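PDB 2FGG: hypothetical protein Rv2632c/MT2708 from Mycobacterium tuberculosis, which is of unknown function but belongs to the Rv2632c-like family, which also includes the M. tuberculosis protein Rv1738. Local coordinates for residues V7-E19 with T24-Q36. Numbering follows the deposited sequence.
Sequences VGKTCQIDVLIEE and TRAKARLSWAGRQ
E18 and R25 meet because their torsions send both chains the same way: CG of E18 stands beside its backbone N (chi1 -50°) and the chain runs on extended, while R25 bends at chi2 and chi3 to swing its guanidinium round. The two lie side by side, and OE1 of E18 forms a salt bridge with NH1 of R25 at 2.7 Å, the carboxylate and guanidinium planes turned 61° apart. Farther along the same sheet face D14 repeats the pairing more loosely, its OD2 lying 3.5 Å from NH2 of R29, and CB of D14 lies in plane at the edge of that guanidinium. On the other face the contact is mostly apolar: CG2 of I13 touches CB of A28 at 3.8 Å, CG1 of I13 meets CD1 of L30, and T24 lies alongside I17 and E19, its CB 3.6 Å from CG of E19. This face turns to helix 54-83, where A60 touches A26. Backbone bonds join D14 with R29, L16 with K27 and E18 with R25, two to each pair; that from R25 N to E18 O is 2.8 Å long. Beyond the D14-R29 pair a water accepts from S31 N at 3.0 Å and approaches Q12 O at a doubtfully short distance. Since 24-32 also bonds to strand 35-43, the whole illustrates an antiparallel beta hairpin supplying an outer strand, 14-19, and the middle strand of a three-stranded meander packed on one long helix.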
# COMPACT_ATOMS: atom_id res chain seq x y z
N VAL A 7 -3.34 -24.32 9.38
CA VAL A 7 -4.30 -23.22 9.24
C VAL A 7 -3.68 -21.91 8.74
O VAL A 7 -2.80 -21.33 9.39
CB VAL A 7 -5.16 -22.99 10.52
CG1 VAL A 7 -6.05 -21.77 10.38
CG2 VAL A 7 -6.01 -24.23 10.81
N GLY A 8 -4.15 -21.47 7.57
CA GLY A 8 -3.80 -20.18 7.01
C GLY A 8 -5.02 -19.29 6.94
O GLY A 8 -6.11 -19.68 7.34
N LYS A 9 -4.83 -18.08 6.42
CA LYS A 9 -5.92 -17.10 6.32
C LYS A 9 -5.81 -16.23 5.06
O LYS A 9 -4.79 -16.24 4.38
CB LYS A 9 -6.01 -16.25 7.58
CG LYS A 9 -4.68 -15.82 8.17
CD LYS A 9 -4.90 -15.20 9.53
CE LYS A 9 -3.83 -15.66 10.49
NZ LYS A 9 -4.30 -15.51 11.89
N THR A 10 -6.87 -15.46 4.80
CA THR A 10 -7.06 -14.77 3.53
C THR A 10 -7.47 -13.31 3.71
O THR A 10 -8.47 -13.01 4.35
CB THR A 10 -8.10 -15.53 2.66
OG1 THR A 10 -7.51 -16.72 2.13
CG2 THR A 10 -8.62 -14.67 1.50
N CYS A 11 -6.68 -12.41 3.13
CA CYS A 11 -7.01 -10.99 3.09
C CYS A 11 -7.32 -10.60 1.67
O CYS A 11 -7.05 -11.33 0.73
CB CYS A 11 -5.84 -10.13 3.54
SG CYS A 11 -5.24 -10.49 5.17
N GLN A 12 -7.90 -9.41 1.54
CA GLN A 12 -7.92 -8.72 0.28
C GLN A 12 -7.47 -7.30 0.52
O GLN A 12 -7.86 -6.67 1.50
CB GLN A 12 -9.30 -8.75 -0.33
CG GLN A 12 -9.56 -10.04 -1.06
CD GLN A 12 -10.74 -9.94 -1.96
OE1 GLN A 12 -11.84 -9.60 -1.51
NE2 GLN A 12 -10.54 -10.23 -3.24
N ILE A 13 -6.63 -6.81 -0.38
CA ILE A 13 -6.24 -5.42 -0.39
C ILE A 13 -7.04 -4.79 -1.52
O ILE A 13 -6.98 -5.25 -2.66
CB ILE A 13 -4.72 -5.28 -0.59
CG1 ILE A 13 -3.98 -5.84 0.62
CG2 ILE A 13 -4.33 -3.82 -0.80
CD1 ILE A 13 -2.58 -6.25 0.33
N ASP A 14 -7.80 -3.75 -1.18
CA ASP A 14 -8.66 -3.06 -2.13
C ASP A 14 -7.93 -1.86 -2.73
O ASP A 14 -7.67 -0.88 -2.03
CB ASP A 14 -9.94 -2.58 -1.42
CG ASP A 14 -10.83 -3.74 -0.96
OD1 ASP A 14 -11.04 -4.71 -1.72
OD2 ASP A 14 -11.34 -3.67 0.18
N VAL A 15 -7.59 -1.94 -4.02
CA VAL A 15 -6.85 -0.87 -4.70
C VAL A 15 -7.77 0.01 -5.53
O VAL A 15 -8.57 -0.49 -6.31
CB VAL A 15 -5.72 -1.42 -5.63
CG1 VAL A 15 -4.88 -0.27 -6.18
CG2 VAL A 15 -4.85 -2.40 -4.89
N LEU A 16 -7.65 1.32 -5.35
CA LEU A 16 -8.33 2.31 -6.17
C LEU A 16 -7.29 3.13 -6.93
O LEU A 16 -6.34 3.61 -6.33
CB LEU A 16 -9.19 3.23 -5.29
CG LEU A 16 -9.81 4.50 -5.88
CD1 LEU A 16 -10.95 4.19 -6.85
CD2 LEU A 16 -10.31 5.40 -4.77
N ILE A 17 -7.47 3.26 -8.24
CA ILE A 17 -6.62 4.13 -9.06
C ILE A 17 -7.45 5.27 -9.65
O ILE A 17 -8.36 5.02 -10.44
CB ILE A 17 -5.93 3.38 -10.24
CG1 ILE A 17 -5.22 2.11 -9.75
CG2 ILE A 17 -4.95 4.29 -10.97
CD1 ILE A 17 -6.02 0.85 -9.98
N GLU A 18 -7.13 6.50 -9.28
CA GLU A 18 -7.80 7.68 -9.83
C GLU A 18 -6.82 8.49 -10.65
O GLU A 18 -5.73 8.80 -10.18
CB GLU A 18 -8.36 8.58 -8.73
CG GLU A 18 -9.19 7.90 -7.67
CD GLU A 18 -9.60 8.88 -6.59
OE1 GLU A 18 -8.87 8.97 -5.57
OE2 GLU A 18 -10.63 9.56 -6.76
N GLU A 19 -7.22 8.84 -11.87
CA GLU A 19 -6.37 9.60 -12.78
C GLU A 19 -6.94 11.01 -12.94
O GLU A 19 -8.06 11.17 -13.45
CB GLU A 19 -6.24 8.88 -14.12
CG GLU A 19 -5.63 7.48 -14.00
CD GLU A 19 -6.24 6.48 -14.96
OE1 GLU A 19 -6.71 5.43 -14.50
OE2 GLU A 19 -6.24 6.75 -16.18
N THR A 24 -1.86 10.63 -11.64
CA THR A 24 -2.61 9.46 -11.21
C THR A 24 -2.21 8.98 -9.80
O THR A 24 -1.03 8.91 -9.46
CB THR A 24 -2.58 8.32 -12.29
OG1 THR A 24 -2.48 7.04 -11.67
CG2 THR A 24 -1.44 8.51 -13.27
N ARG A 25 -3.22 8.69 -8.98
CA ARG A 25 -3.02 8.30 -7.59
C ARG A 25 -3.66 6.97 -7.27
O ARG A 25 -4.79 6.70 -7.66
CB ARG A 25 -3.60 9.37 -6.65
CG ARG A 25 -3.40 9.07 -5.17
CD ARG A 25 -4.70 9.26 -4.39
NE ARG A 25 -4.98 10.67 -4.13
CZ ARG A 25 -6.19 11.17 -3.88
NH1 ARG A 25 -7.26 10.38 -3.87
NH2 ARG A 25 -6.33 12.47 -3.66
N ALA A 26 -2.93 6.13 -6.55
CA ALA A 26 -3.47 4.86 -6.08
C ALA A 26 -3.53 4.81 -4.56
O ALA A 26 -2.65 5.32 -3.87
CB ALA A 26 -2.67 3.70 -6.63
N LYS A 27 -4.60 4.20 -4.07
CA LYS A 27 -4.77 3.91 -2.66
C LYS A 27 -4.93 2.40 -2.52
O LYS A 27 -5.76 1.80 -3.22
CB LYS A 27 -5.98 4.66 -2.12
CG LYS A 27 -5.73 6.15 -1.95
CD LYS A 27 -6.99 6.90 -1.57
CE LYS A 27 -6.66 8.31 -1.17
NZ LYS A 27 -7.76 8.90 -0.38
N ALA A 28 -4.12 1.79 -1.65
CA ALA A 28 -4.23 0.36 -1.31
C ALA A 28 -4.65 0.19 0.15
O ALA A 28 -3.87 0.46 1.06
CB ALA A 28 -2.92 -0.35 -1.58
N ARG A 29 -5.89 -0.25 0.36
CA ARG A 29 -6.47 -0.37 1.69
C ARG A 29 -6.44 -1.80 2.21
O ARG A 29 -6.91 -2.71 1.56
CB ARG A 29 -7.91 0.17 1.70
CG ARG A 29 -8.63 0.01 3.04
CD ARG A 29 -10.10 0.44 3.00
NE ARG A 29 -10.79 -0.10 1.83
CZ ARG A 29 -12.06 0.17 1.50
NH1 ARG A 29 -12.80 0.97 2.27
NH2 ARG A 29 -12.59 -0.37 0.41
N LEU A 30 -5.90 -1.96 3.41
CA LEU A 30 -5.89 -3.24 4.11
C LEU A 30 -6.49 -3.09 5.51
O LEU A 30 -6.13 -2.17 6.25
CB LEU A 30 -4.45 -3.79 4.19
CG LEU A 30 -4.14 -5.00 5.08
CD1 LEU A 30 -4.86 -6.26 4.61
CD2 LEU A 30 -2.64 -5.23 5.13
N SER A 31 -7.43 -3.96 5.86
CA SER A 31 -7.93 -4.04 7.22
C SER A 31 -7.04 -4.99 8.00
O SER A 31 -6.96 -6.18 7.68
CB SER A 31 -9.37 -4.54 7.25
OG SER A 31 -10.27 -3.51 6.90
N TRP A 32 -6.36 -4.47 9.02
CA TRP A 32 -5.37 -5.25 9.76
C TRP A 32 -5.28 -4.88 11.24
O TRP A 32 -5.16 -3.71 11.59
CB TRP A 32 -3.99 -5.17 9.11
CG TRP A 32 -3.01 -6.11 9.72
CD1 TRP A 32 -2.00 -5.80 10.58
CD2 TRP A 32 -2.95 -7.53 9.53
NE1 TRP A 32 -1.32 -6.94 10.94
CE2 TRP A 32 -1.88 -8.01 10.31
CE3 TRP A 32 -3.71 -8.44 8.78
CZ2 TRP A 32 -1.54 -9.37 10.37
CZ3 TRP A 32 -3.37 -9.79 8.83
CH2 TRP A 32 -2.30 -10.24 9.62
N ALA A 33 -5.32 -5.90 12.10
CA ALA A 33 -5.24 -5.75 13.54
C ALA A 33 -6.20 -4.67 14.03
O ALA A 33 -5.85 -3.83 14.85
CB ALA A 33 -3.81 -5.44 13.97
N GLY A 34 -7.42 -4.69 13.50
CA GLY A 34 -8.45 -3.72 13.89
C GLY A 34 -8.22 -2.29 13.43
O GLY A 34 -8.82 -1.35 13.98
N ARG A 35 -7.37 -2.11 12.43
CA ARG A 35 -7.16 -0.78 11.85
C ARG A 35 -7.25 -0.80 10.32
O ARG A 35 -6.97 -1.81 9.67
CB ARG A 35 -5.85 -0.16 12.35
CG ARG A 35 -4.58 -0.73 11.73
CD ARG A 35 -3.33 -0.44 12.56
NE ARG A 35 -3.20 -1.38 13.68
CZ ARG A 35 -2.26 -1.32 14.61
NH1 ARG A 35 -1.34 -0.35 14.58
NH2 ARG A 35 -2.24 -2.22 15.59
N GLN A 36 -7.67 0.33 9.76
CA GLN A 36 -7.73 0.52 8.32
C GLN A 36 -6.40 1.09 7.91
O GLN A 36 -6.05 2.20 8.28
CB GLN A 36 -8.83 1.51 7.94
CG GLN A 36 -10.22 1.14 8.45
CD GLN A 36 -10.70 -0.19 7.92
OE1 GLN A 36 -10.47 -0.53 6.76
NE2 GLN A 36 -11.36 -0.96 8.78
O HOH W 1 -8.55 -5.62 3.65